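Side-chain contacts in microcin B17-processing protein McbD (Escherichia coli str. K-12 substr. MG1655, PDB 6GRH), which is necessary to process the inactive microcin B17 precursor into the active peptide and belongs to the YcaO family: residues R212-T217 with E304-L309; L175-Q180 with T300-N305; A14-S19 with K49-A54; S6-A11 with Y35-P40. The protein carries 1 engineered substitution. One frame throughout, in Å; residues are numbered along the deposited sequence.

Interaction 1: residues R212-T217 with E304-L309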
loop_
_atom_site.group_PDB
_atom_site.type_symbol
_atom_site.label_atom_id
_atom_site.label_comp_id
_atom_site.label_asym_id
_atom_site.label_seq_id
_atom_site.Cartn_x
_atom_site.Cartn_y
_atom_site.Cartn_z
ATOM N N ARG E 212 44.965 22.590 7.150
ATOM C CA ARG E 212 45.846 23.178 6.170
ATOM C C ARG E 212 45.536 22.551 4.812
ATOM O O ARG E 212 45.252 21.358 4.718
ATOM C CB ARG E 212 47.313 22.955 6.555
ATOM C CG ARG E 212 47.739 23.520 7.917
ATOM C CD ARG E 212 47.690 25.041 8.043
ATOM N NE ARG E 212 48.725 25.721 7.252
ATOM C CZ ARG E 212 50.025 25.772 7.557
ATOM N NH1 ARG E 212 50.493 25.203 8.659
ATOM N NH2 ARG E 212 50.873 26.413 6.749
ATOM N N ILE E 213 45.577 23.370 3.767
ATOM C CA ILE E 213 45.282 22.938 2.401
ATOM C C ILE E 213 46.467 23.339 1.518
ATOM O O ILE E 213 46.760 24.510 1.389
ATOM C CB ILE E 213 44.015 23.614 1.863
ATOM C CG1 ILE E 213 42.831 23.402 2.816
ATOM C CG2 ILE E 213 43.703 23.109 0.450
ATOM C CD1 ILE E 213 41.573 24.163 2.427
ATOM N N PHE E 214 47.113 22.359 0.904
ATOM C CA PHE E 214 48.256 22.582 0.069
ATOM C C PHE E 214 48.025 22.037 -1.349
ATOM O O PHE E 214 47.487 20.950 -1.516
ATOM C CB PHE E 214 49.473 21.885 0.685
ATOM C CG PHE E 214 49.875 22.412 2.038
ATOM C CD1 PHE E 214 50.109 23.766 2.235
ATOM C CD2 PHE E 214 50.063 21.546 3.111
ATOM C CE1 PHE E 214 50.506 24.254 3.479
ATOM C CE2 PHE E 214 50.466 22.029 4.354
ATOM C CZ PHE E 214 50.684 23.381 4.534
ATOM N N ASP E 215 48.434 22.805 -2.357
ATOM C CA ASP E 215 48.600 22.290 -3.711
ATOM C C ASP E 215 49.983 21.619 -3.774
ATOM O O ASP E 215 51.002 22.316 -3.729
ATOM C CB ASP E 215 48.492 23.436 -4.730
ATOM C CG ASP E 215 48.532 22.954 -6.181
ATOM O OD1 ASP E 215 49.451 22.192 -6.556
ATOM O OD2 ASP E 215 47.653 23.356 -6.966
ATOM N N ILE E 216 50.009 20.280 -3.871
ATOM C CA ILE E 216 51.255 19.511 -3.940
ATOM C C ILE E 216 51.518 18.910 -5.328
ATOM O O ILE E 216 52.361 18.038 -5.452
ATOM C CB ILE E 216 51.306 18.381 -2.878
ATOM C CG1 ILE E 216 50.145 17.391 -3.059
ATOM C CG2 ILE E 216 51.296 18.965 -1.473
ATOM C CD1 ILE E 216 50.436 16.018 -2.488
ATOM N N THR E 217 50.831 19.393 -6.369
ATOM C CA THR E 217 50.980 18.869 -7.723
ATOM C C THR E 217 52.453 18.702 -8.117
ATOM O O THR E 217 53.231 19.599 -7.856
ATOM C CB THR E 217 50.367 19.861 -8.712
ATOM O OG1 THR E 217 49.096 20.279 -8.211
ATOM C CG2 THR E 217 50.229 19.240 -10.104
ATOM N N GLU E 304 54.806 21.749 9.764
ATOM C CA GLU E 304 56.042 22.432 10.126
ATOM C C GLU E 304 57.224 22.149 9.172
ATOM O O GLU E 304 58.172 22.937 9.126
ATOM C CB GLU E 304 56.429 22.074 11.567
ATOM C CG GLU E 304 55.443 22.538 12.637
ATOM C CD GLU E 304 55.939 22.226 14.042
ATOM O OE1 GLU E 304 57.175 22.171 14.235
ATOM O OE2 GLU E 304 55.106 22.043 14.953
ATOM N N ASN E 305 57.176 21.038 8.431
ATOM C CA ASN E 305 58.201 20.707 7.426
ATOM C C ASN E 305 57.799 21.022 5.979
ATOM O O ASN E 305 58.523 20.650 5.049
ATOM C CB ASN E 305 58.605 19.236 7.553
ATOM C CG ASN E 305 59.473 18.986 8.764
ATOM O OD1 ASN E 305 60.693 19.229 8.725
ATOM N ND2 ASN E 305 58.857 18.530 9.853
ATOM N N THR E 306 56.672 21.716 5.784
ATOM C CA THR E 306 56.236 22.128 4.445
ATOM C C THR E 306 56.821 23.504 4.037
ATOM O O THR E 306 56.694 24.483 4.765
ATOM C CB THR E 306 54.708 22.133 4.350
ATOM O OG1 THR E 306 54.234 20.803 4.598
ATOM C CG2 THR E 306 54.231 22.604 2.966
ATOM N N VAL E 307 57.458 23.542 2.870
ATOM C CA VAL E 307 57.997 24.772 2.292
ATOM C C VAL E 307 57.183 25.074 1.040
ATOM O O VAL E 307 57.016 24.212 0.189
ATOM C CB VAL E 307 59.496 24.620 1.930
ATOM C CG1 VAL E 307 59.993 25.810 1.118
ATOM C CG2 VAL E 307 60.335 24.468 3.191
ATOM N N LEU E 308 56.686 26.294 0.934
ATOM C CA LEU E 308 55.869 26.705 -0.192
ATOM C C LEU E 308 56.721 27.408 -1.244
ATOM O O LEU E 308 57.530 28.271 -0.900
ATOM C CB LEU E 308 54.759 27.635 0.303
ATOM C CG LEU E 308 53.839 27.058 1.389
ATOM C CD1 LEU E 308 52.877 28.117 1.907
ATOM C CD2 LEU E 308 53.083 25.841 0.873
ATOM N N LEU E 309 56.545 27.041 -2.518
ATOM C CA LEU E 309 57.186 27.781 -3.629
ATOM C C LEU E 309 56.664 29.227 -3.682
ATOM O O LEU E 309 57.438 30.137 -3.923
ATOM C CB LEU E 309 56.998 27.085 -4.998
#
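F214 meets T306 and L308 across the edge of a mixed five-stranded sheet in the YcaO region. Its strand, 210-215, and the short edge strand 307-308 are not neighbours: strand 182-187 runs between them, so side chains alone make this contact.

The main interaction is CH-pi. The methyl CG2 of T306 sits over one face of the F214 ring, 4.0 Å from its centroid and only 11° off the ring normal. With OG1 beside its own backbone N and CG2 anti to it (chi1 -61°), T306 presents the methyl to the ring. Its hydroxyl is taken up by polar partners, Y177 OH and L302 O.

Apolar contact adds a second partner. L308 CD2 lies 3.9 Å from F214 CD1 and approaches the ring obliquely, the two side chains crossing at about a right angle. E186 of the intervening strand touches both F214 and L308.

Within strand 210-215, R212 packs its guanidinium beside the ring. F214 CZ lies 3.7 Å above the plane of the R212 guanidinium, offset toward its rim, while R212 NH2 makes a salt bridge with E186.

Polar bonds gather where strand 210-215 ends. D215 forms an Asx turn, and its OD2 is bonded to H224 ND1. OD1 accepts from N184 ND2 as well as from two atoms of T217, which arrive from one face of the carboxylate, both tilted about 30° out of its plane: OG1 at 2.6 Å on the syn side, and the backbone N of T217 at 3.1 Å from D215 OD1 on the anti side.

Interaction 2: residues L175-Q180 with T300-N305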
loop_
_atom_site.group_PDB
_atom_site.type_symbol
_atom_site.label_atom_id
_atom_site.label_comp_id
_atom_site.label_asym_id
_atom_site.label_seq_id
_atom_site.Cartn_x
_atom_site.Cartn_y
_atom_site.Cartn_z
ATOM N N LEU E 175 54.040 11.304 -2.726
ATOM C CA LEU E 175 55.362 10.771 -2.386
ATOM C C LEU E 175 56.470 11.804 -2.514
ATOM O O LEU E 175 57.333 11.878 -1.647
ATOM C CB LEU E 175 55.708 9.547 -3.229
ATOM C CG LEU E 175 54.907 8.301 -2.870
ATOM C CD1 LEU E 175 54.889 7.307 -4.028
ATOM C CD2 LEU E 175 55.441 7.650 -1.607
ATOM N N LEU E 176 56.450 12.604 -3.577
ATOM C CA LEU E 176 57.434 13.678 -3.719
ATOM C C LEU E 176 57.303 14.711 -2.588
ATOM O O LEU E 176 58.309 15.124 -2.001
ATOM C CB LEU E 176 57.340 14.362 -5.079
ATOM C CG LEU E 176 58.583 15.215 -5.345
ATOM C CD1 LEU E 176 59.807 14.323 -5.510
ATOM C CD2 LEU E 176 58.408 16.111 -6.560
ATOM N N TYR E 177 56.066 15.093 -2.273
ATOM C CA TYR E 177 55.780 15.988 -1.132
ATOM C C TYR E 177 56.249 15.392 0.196
ATOM O O TYR E 177 56.915 16.071 0.990
ATOM C CB TYR E 177 54.290 16.282 -1.033
ATOM C CG TYR E 177 53.880 16.966 0.251
ATOM C CD1 TYR E 177 54.216 18.288 0.491
ATOM C CD2 TYR E 177 53.162 16.297 1.213
ATOM C CE1 TYR E 177 53.843 18.929 1.662
ATOM C CE2 TYR E 177 52.785 16.918 2.389
ATOM C CZ TYR E 177 53.119 18.233 2.608
ATOM O OH TYR E 177 52.736 18.843 3.767
ATOM N N TRP E 178 55.900 14.127 0.419
ATOM C CA TRP E 178 56.357 13.396 1.600
ATOM C C TRP E 178 57.889 13.447 1.735
ATOM O O TRP E 178 58.409 13.851 2.778
ATOM C CB TRP E 178 55.889 11.946 1.533
ATOM C CG TRP E 178 56.431 11.054 2.617
ATOM C CD1 TRP E 178 57.166 9.908 2.452
ATOM C CD2 TRP E 178 56.254 11.216 4.019
ATOM N NE1 TRP E 178 57.440 9.347 3.666
ATOM C CE2 TRP E 178 56.897 10.129 4.649
ATOM C CE3 TRP E 178 55.599 12.171 4.813
ATOM C CZ2 TRP E 178 56.919 9.972 6.037
ATOM C CZ3 TRP E 178 55.613 12.009 6.201
ATOM C CH2 TRP E 178 56.276 10.922 6.795
ATOM N N LEU E 179 58.598 13.093 0.666
ATOM C CA LEU E 179 60.059 12.978 0.718
ATOM C C LEU E 179 60.805 14.306 0.844
ATOM O O LEU E 179 61.810 14.370 1.540
ATOM C CB LEU E 179 60.578 12.196 -0.490
ATOM C CG LEU E 179 60.121 10.733 -0.493
ATOM C CD1 LEU E 179 60.328 10.087 -1.857
ATOM C CD2 LEU E 179 60.795 9.925 0.605
ATOM N N GLN E 180 60.315 15.345 0.173
ATOM C CA GLN E 180 61.011 16.638 0.073
ATOM C C GLN E 180 60.416 17.768 0.910
ATOM O O GLN E 180 61.088 18.756 1.166
ATOM C CB GLN E 180 61.066 17.066 -1.389
ATOM C CG GLN E 180 61.836 16.080 -2.246
ATOM C CD GLN E 180 62.174 16.621 -3.618
ATOM O OE1 GLN E 180 63.345 16.756 -3.974
ATOM N NE2 GLN E 180 61.148 16.939 -4.394
ATOM N N THR E 300 51.329 18.149 12.840
ATOM C CA THR E 300 52.426 19.109 13.037
ATOM C C THR E 300 53.673 18.740 12.242
ATOM O O THR E 300 54.258 19.607 11.610
ATOM C CB THR E 300 52.830 19.248 14.510
ATOM O OG1 THR E 300 53.087 17.953 15.049
ATOM C CG2 THR E 300 51.725 19.925 15.307
ATOM N N ASP E 301 54.074 17.470 12.279
ATOM C CA ASP E 301 55.218 17.011 11.489
ATOM C C ASP E 301 55.098 17.350 9.986
ATOM O O ASP E 301 56.087 17.777 9.364
ATOM C CB ASP E 301 55.440 15.514 11.648
ATOM C CG ASP E 301 56.506 14.991 10.712
ATOM O OD1 ASP E 301 57.706 15.293 10.922
ATOM O OD2 ASP E 301 56.130 14.316 9.737
ATOM N N LEU E 302 53.910 17.167 9.407
ATOM C CA LEU E 302 53.706 17.559 8.007
ATOM C C LEU E 302 53.770 19.083 7.806
ATOM O O LEU E 302 54.532 19.562 6.962
ATOM C CB LEU E 302 52.397 16.976 7.434
ATOM C CG LEU E 302 52.446 15.484 7.095
ATOM C CD1 LEU E 302 51.062 14.977 6.749
ATOM C CD2 LEU E 302 53.401 15.194 5.948
ATOM N N CYS E 303 53.011 19.828 8.609
ATOM C CA CYS E 303 52.841 21.273 8.408
ATOM C C CYS E 303 54.113 22.071 8.675
ATOM O O CYS E 303 54.445 22.966 7.901
ATOM C CB CYS E 303 51.725 21.828 9.291
ATOM S SG CYS E 303 50.110 21.159 8.914
ATOM N N GLU E 304 54.806 21.749 9.764
ATOM C CA GLU E 304 56.042 22.432 10.126
ATOM C C GLU E 304 57.224 22.149 9.172
ATOM O O GLU E 304 58.172 22.937 9.126
ATOM C CB GLU E 304 56.429 22.074 11.567
ATOM C CG GLU E 304 55.443 22.538 12.637
ATOM C CD GLU E 304 55.939 22.226 14.042
ATOM O OE1 GLU E 304 57.175 22.171 14.235
ATOM O OE2 GLU E 304 55.106 22.043 14.953
ATOM N N ASN E 305 57.176 21.038 8.431
ATOM C CA ASN E 305 58.201 20.707 7.426
ATOM C C ASN E 305 57.799 21.022 5.979
ATOM O O ASN E 305 58.523 20.650 5.049
ATOM C CB ASN E 305 58.605 19.236 7.553
ATOM C CG ASN E 305 59.473 18.986 8.764
ATOM O OD1 ASN E 305 60.693 19.229 8.725
ATOM N ND2 ASN E 305 58.857 18.530 9.853
#
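Helix segments 175-180 and 300-304 cross almost perpendicularly, at 85° with 11.0 Å between their axes, bringing the CA atoms of W178 and L302 to 8.1 Å. One leucine methyl meets both aromatic side chains. L302 CD2 comes in the plane of the indole, at its six-membered edge, 3.9 Å from W178 CZ3, and the same methyl touches Y177 CE2 obliquely at 4.0 Å. Both aromatic side chains have CG anti to the backbone N (chi1 173° for W178), which carries their far ends over to the second helix although neither CB points at it. This is helix-on-helix packing in the YcaO fold, with helices 157-180 and 296-304 meeting near their C-terminal ends. Sheet residues L227 and F214 touch Y177, while L229 touches L302. The polar ends look elsewhere: W178 NE1 donates to K391 O, R388 makes a cation-pi contact with the indole, and the hydroxyl of Y177 has its partner in T306. Where helix 300-304 gives way to loop, N305 ND2 turns back to D301 O, 2.9 Å away, meeting a lone pair in the carbonyl plane through a fairly straight bond (165°).

Interaction 3: residues A14-S19 with K49-A54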
loop_
_atom_site.group_PDB
_atom_site.type_symbol
_atom_site.label_atom_id
_atom_site.label_comp_id
_atom_site.label_asym_id
_atom_site.label_seq_id
_atom_site.Cartn_x
_atom_site.Cartn_y
_atom_site.Cartn_z
ATOM N N ALA E 14 28.113 -9.500 -0.019
ATOM C CA ALA E 14 27.192 -9.673 1.088
ATOM C C ALA E 14 26.176 -8.557 1.266
ATOM O O ALA E 14 24.993 -8.823 1.415
ATOM C CB ALA E 14 27.954 -9.894 2.397
ATOM N N THR E 15 26.641 -7.319 1.311
ATOM C CA THR E 15 25.775 -6.212 1.649
ATOM C C THR E 15 26.207 -4.964 0.911
ATOM O O THR E 15 27.394 -4.641 0.876
ATOM C CB THR E 15 25.801 -5.897 3.173
ATOM O OG1 THR E 15 27.052 -5.298 3.532
ATOM C CG2 THR E 15 25.593 -7.128 4.007
ATOM N N MET E 16 25.250 -4.286 0.297
ATOM C CA MET E 16 25.436 -2.884 -0.016
ATOM C C MET E 16 24.444 -2.064 0.789
ATOM O O MET E 16 23.293 -2.473 0.995
ATOM C CB MET E 16 25.244 -2.560 -1.479
ATOM C CG MET E 16 25.518 -1.076 -1.710
ATOM S SD MET E 16 25.597 -0.640 -3.427
ATOM C CE MET E 16 26.060 1.070 -3.224
ATOM N N ALA E 17 24.909 -0.927 1.276
ATOM C CA ALA E 17 24.073 -0.016 2.050
ATOM C C ALA E 17 24.497 1.450 1.856
ATOM O O ALA E 17 25.674 1.771 1.777
ATOM C CB ALA E 17 24.111 -0.398 3.514
ATOM N N MET E 18 23.502 2.312 1.723
ATOM C CA MET E 18 23.693 3.748 1.799
ATOM C C MET E 18 23.278 4.130 3.210
ATOM O O MET E 18 22.169 3.830 3.643
ATOM C CB MET E 18 22.822 4.428 0.764
ATOM C CG MET E 18 22.943 5.933 0.734
ATOM S SD MET E 18 21.823 6.576 -0.528
ATOM C CE MET E 18 20.465 7.182 0.451
ATOM N N SER E 19 24.172 4.762 3.938
ATOM C CA SER E 19 23.880 5.162 5.309
ATOM C C SER E 19 22.846 6.314 5.431
ATOM O O SER E 19 22.948 7.315 4.738
ATOM C CB SER E 19 25.170 5.555 6.026
ATOM O OG SER E 19 24.839 5.991 7.336
ATOM N N LYS E 49 26.648 9.697 -7.017
ATOM C CA LYS E 49 28.111 9.516 -7.092
ATOM C C LYS E 49 28.629 8.633 -5.958
ATOM O O LYS E 49 29.556 7.858 -6.162
ATOM C CB LYS E 49 28.863 10.855 -7.080
ATOM C CG LYS E 49 28.687 11.627 -8.380
ATOM C CD LYS E 49 29.229 13.059 -8.292
ATOM N N SER E 50 28.034 8.745 -4.766
ATOM C CA SER E 50 28.446 7.902 -3.637
ATOM C C SER E 50 28.082 6.418 -3.877
ATOM O O SER E 50 28.876 5.518 -3.572
ATOM C CB SER E 50 27.814 8.393 -2.342
ATOM O OG SER E 50 27.842 7.405 -1.329
ATOM N N ILE E 51 26.903 6.191 -4.445
ATOM C CA ILE E 51 26.439 4.872 -4.787
ATOM C C ILE E 51 27.312 4.299 -5.903
ATOM O O ILE E 51 27.759 3.165 -5.814
ATOM C CB ILE E 51 24.954 4.872 -5.229
ATOM C CG1 ILE E 51 24.048 5.368 -4.085
ATOM C CG2 ILE E 51 24.550 3.494 -5.720
ATOM C CD1 ILE E 51 22.620 5.628 -4.511
ATOM N N GLN E 52 27.514 5.092 -6.951
ATOM C CA GLN E 52 28.349 4.691 -8.089
ATOM C C GLN E 52 29.787 4.409 -7.676
ATOM O O GLN E 52 30.374 3.445 -8.151
ATOM C CB GLN E 52 28.330 5.722 -9.220
ATOM C CG GLN E 52 27.012 5.750 -9.953
ATOM C CD GLN E 52 26.857 6.949 -10.868
ATOM O OE1 GLN E 52 27.453 7.993 -10.615
ATOM N NE2 GLN E 52 26.020 6.816 -11.911
ATOM N N GLY E 53 30.316 5.251 -6.793
ATOM C CA GLY E 53 31.652 5.130 -6.274
ATOM C C GLY E 53 31.847 3.887 -5.430
ATOM O O GLY E 53 32.892 3.249 -5.537
ATOM N N ALA E 54 30.890 3.558 -4.559
ATOM C CA ALA E 54 31.035 2.373 -3.715
ATOM C C ALA E 54 31.044 1.125 -4.578
ATOM O O ALA E 54 31.856 0.224 -4.326
ATOM C CB ALA E 54 29.951 2.285 -2.676
#
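The N-terminal antiparallel sheet, through M16 and M18 of strand 15-18, rests on helix 47-66, which presents I51 and A54 to it. Strand and helix run nearly antiparallel, at 159°, with their axes 9.7 Å apart. Alternation along the strand sorts its side chains: M16 and M18 point to the helix, while T15 and A17 pack on the McbC chain of the assembly.

M16 does most of the touching. In the conformer described here, one of two modelled and therefore not the whole account, its chain is extended, with CG anti to the backbone N (chi1 -178°), and delivers the terminal methyl straight onto the helix. There M16 CE lies 3.8 Å from I51 CG2, with the two side chains crossing at about a right angle. The same methyl is 4.1 Å from A54 CB, and the carbonyl oxygen of I51 is close by as well.

M18 has the same extended course as far as its sulfur, which meets the helix: M18 SD is 4.2 Å from I51 CD1. The bend at chi3 (102°) then turns CE off the line of the chain. The two methionines thus take different branches of one isoleucine, M16 the CG2 methyl and M18 the end of the longer arm.

S50 ties the helix to the sheet by polar bonds, its OG being bonded to S30 OG and A43 O. L218 and A289 of the McbB chain pack on M16 and I51 respectively. Apolar ends of alternate strand residues lying on one side of a helix are characteristic of a helix packed against the face of a beta sheet.

Interaction 4: residues S6-A11 with Y35-P40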
loop_
_atom_site.group_PDB
_atom_site.type_symbol
_atom_site.label_atom_id
_atom_site.label_comp_id
_atom_site.label_asym_id
_atom_site.label_seq_id
_atom_site.Cartn_x
_atom_site.Cartn_y
_atom_site.Cartn_z
ATOM N N SER E 6 23.041 -10.349 -0.340
ATOM C CA SER E 6 23.231 -11.495 -1.230
ATOM C C SER E 6 23.668 -12.692 -0.383
ATOM O O SER E 6 24.360 -12.549 0.616
ATOM C CB SER E 6 24.287 -11.202 -2.317
ATOM O OG SER E 6 23.917 -10.093 -3.130
ATOM N N ASN E 7 23.229 -13.862 -0.807
ATOM C CA ASN E 7 23.684 -15.128 -0.287
ATOM C C ASN E 7 25.213 -15.284 -0.434
ATOM O O ASN E 7 25.832 -14.760 -1.364
ATOM C CB ASN E 7 22.919 -16.264 -1.024
ATOM C CG ASN E 7 23.183 -17.636 -0.451
ATOM O OD1 ASN E 7 24.188 -18.286 -0.773
ATOM N ND2 ASN E 7 22.245 -18.120 0.379
ATOM N N LEU E 8 25.814 -16.019 0.503
ATOM C CA LEU E 8 27.264 -16.279 0.483
ATOM C C LEU E 8 27.716 -16.911 -0.863
ATOM O O LEU E 8 28.796 -16.599 -1.375
ATOM C CB LEU E 8 27.689 -17.113 1.738
ATOM C CG LEU E 8 27.883 -18.611 1.692
ATOM C CD1 LEU E 8 29.117 -18.952 0.879
ATOM C CD2 LEU E 8 28.041 -19.216 3.093
ATOM N N MET E 9 26.881 -17.767 -1.441
ATOM C CA MET E 9 27.193 -18.389 -2.721
ATOM C C MET E 9 26.808 -17.562 -3.958
ATOM O O MET E 9 27.021 -18.016 -5.077
ATOM C CB MET E 9 26.585 -19.784 -2.783
ATOM C CG MET E 9 27.289 -20.754 -1.833
ATOM S SD MET E 9 26.568 -22.385 -1.908
ATOM C CE MET E 9 27.244 -23.114 -0.414
ATOM N N SER E 10 26.274 -16.361 -3.753
ATOM C CA SER E 10 26.025 -15.419 -4.835
ATOM C C SER E 10 27.345 -14.927 -5.422
ATOM O O SER E 10 28.375 -14.888 -4.740
ATOM C CB SER E 10 25.250 -14.202 -4.341
ATOM O OG SER E 10 25.111 -13.208 -5.348
ATOM N N ALA E 11 27.290 -14.555 -6.693
ATOM C CA ALA E 11 28.369 -13.830 -7.324
ATOM C C ALA E 11 28.575 -12.463 -6.670
ATOM O O ALA E 11 29.692 -11.939 -6.717
ATOM C CB ALA E 11 28.084 -13.633 -8.814
ATOM N N TYR E 35 32.533 -9.753 3.610
ATOM C CA TYR E 35 33.279 -10.629 4.528
ATOM C C TYR E 35 34.718 -10.096 4.581
ATOM O O TYR E 35 34.898 -8.882 4.641
ATOM C CB TYR E 35 33.195 -12.104 4.083
ATOM C CG TYR E 35 31.774 -12.566 3.860
ATOM C CD1 TYR E 35 30.956 -12.890 4.939
ATOM C CD2 TYR E 35 31.248 -12.665 2.574
ATOM C CE1 TYR E 35 29.639 -13.298 4.737
ATOM C CE2 TYR E 35 29.946 -13.073 2.355
ATOM C CZ TYR E 35 29.147 -13.384 3.437
ATOM O OH TYR E 35 27.864 -13.775 3.215
ATOM N N GLU E 36 35.714 -10.962 4.458
ATOM C CA GLU E 36 37.092 -10.525 4.364
ATOM C C GLU E 36 37.686 -10.945 3.034
ATOM O O GLU E 36 38.914 -11.092 2.899
ATOM C CB GLU E 36 37.869 -11.058 5.558
ATOM C CG GLU E 36 37.288 -10.566 6.876
ATOM C CD GLU E 36 38.045 -11.056 8.098
ATOM O OE1 GLU E 36 38.488 -12.220 8.171
ATOM O OE2 GLU E 36 38.193 -10.245 9.018
ATOM N N ARG E 37 36.819 -11.069 2.021
ATOM C CA ARG E 37 37.292 -11.284 0.670
ATOM C C ARG E 37 38.136 -10.072 0.240
ATOM O O ARG E 37 39.208 -10.249 -0.327
ATOM C CB ARG E 37 36.131 -11.510 -0.280
ATOM C CG ARG E 37 35.409 -12.820 -0.065
ATOM C CD ARG E 37 33.934 -12.714 -0.475
ATOM N NE ARG E 37 33.277 -14.019 -0.449
ATOM C CZ ARG E 37 31.986 -14.219 -0.709
ATOM N NH1 ARG E 37 31.181 -13.185 -1.003
ATOM N NH2 ARG E 37 31.486 -15.451 -0.656
ATOM N N ILE E 38 37.621 -8.877 0.536
ATOM C CA ILE E 38 38.338 -7.579 0.460
ATOM C C ILE E 38 37.936 -6.769 1.686
ATOM O O ILE E 38 36.982 -7.137 2.378
ATOM C CB ILE E 38 38.004 -6.786 -0.809
ATOM C CG1 ILE E 38 36.492 -6.578 -0.955
ATOM C CG2 ILE E 38 38.556 -7.493 -2.035
ATOM C CD1 ILE E 38 36.094 -5.584 -2.026
ATOM N N THR E 39 38.621 -5.673 1.974
ATOM C CA THR E 39 38.151 -4.795 3.048
ATOM C C THR E 39 36.947 -3.999 2.489
ATOM O O THR E 39 36.834 -3.839 1.285
ATOM C CB THR E 39 39.236 -3.828 3.526
ATOM O OG1 THR E 39 39.668 -3.038 2.420
ATOM C CG2 THR E 39 40.426 -4.578 4.119
ATOM N N PRO E 40 36.042 -3.526 3.353
ATOM C CA PRO E 40 34.815 -2.879 2.849
ATOM C C PRO E 40 35.094 -1.712 1.881
ATOM O O PRO E 40 36.029 -0.953 2.079
ATOM C CB PRO E 40 34.144 -2.358 4.119
ATOM C CG PRO E 40 34.693 -3.172 5.216
ATOM C CD PRO E 40 36.050 -3.647 4.819
HETATM O O HOH W 1 27.036 -12.940 0.699
HETATM O O HOH W 2 28.422 -13.343 -1.734
#
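R37 and Y35 reach from one sheet-connecting loop to L8 in another, where N7-S10 forms a type I beta turn with an Asx turn at N7. Along R37, CB points toward the turn, and the chain, extended from CG to NE, carries the guanidinium across to it. NE goes to E204 of the McbB chain as a salt bridge. Around CZ the Y35 ring comes edge-on over one face of the guanidinium: Y35 CD2 stands 3.5 Å above its plane, toward the rim, and NH1 lies in the plane of the ring at its edge. NH1 makes a salt bridge to D34 and also donates to water 2, 2.9 Å from R37 NH1. NH2 ends the chain on the turn, donating to L8 O over 3.0 Å; the bond is fairly straight (159°), nearly in the guanidinium plane, and uses a lone pair of the carbonyl. L8 O accepts a second bond, from W200 of McbB, which makes the turn part of the interface with that subunit. Y35 meets the turn with its hydroxyl: OH touches L8 CB at 3.7 Å, and water 1 links the loops, lying 2.8 Å from Y35 OH and 2.7 Å from S6 O, to which it donates.

In the fold
Interactions 1 and 2 form one neighbourhood: their centres are 8 Å apart, both draw on 304-305, and Y177 OH of interaction 2 is bonded to T306 OG1 of interaction 1. Interaction 3 uses a strand of the N-terminal sheet and interaction 4 the loops joining its strands; their centres are 14 Å apart, and A14 O meets S6 N at 3.0 Å between them. They lie about 33 to 40 Å, centre to centre, from the first pair. Interactions 2 and 3 are buried and apolar, but one relies on two aromatic side chains around a leucine methyl and the other on methionines against a helix. Interactions 1 and 4 are only partly buried: interaction 1 is a ring-and-methyl contact, whereas interaction 4, at the McbB interface, depends on an arginine and waters.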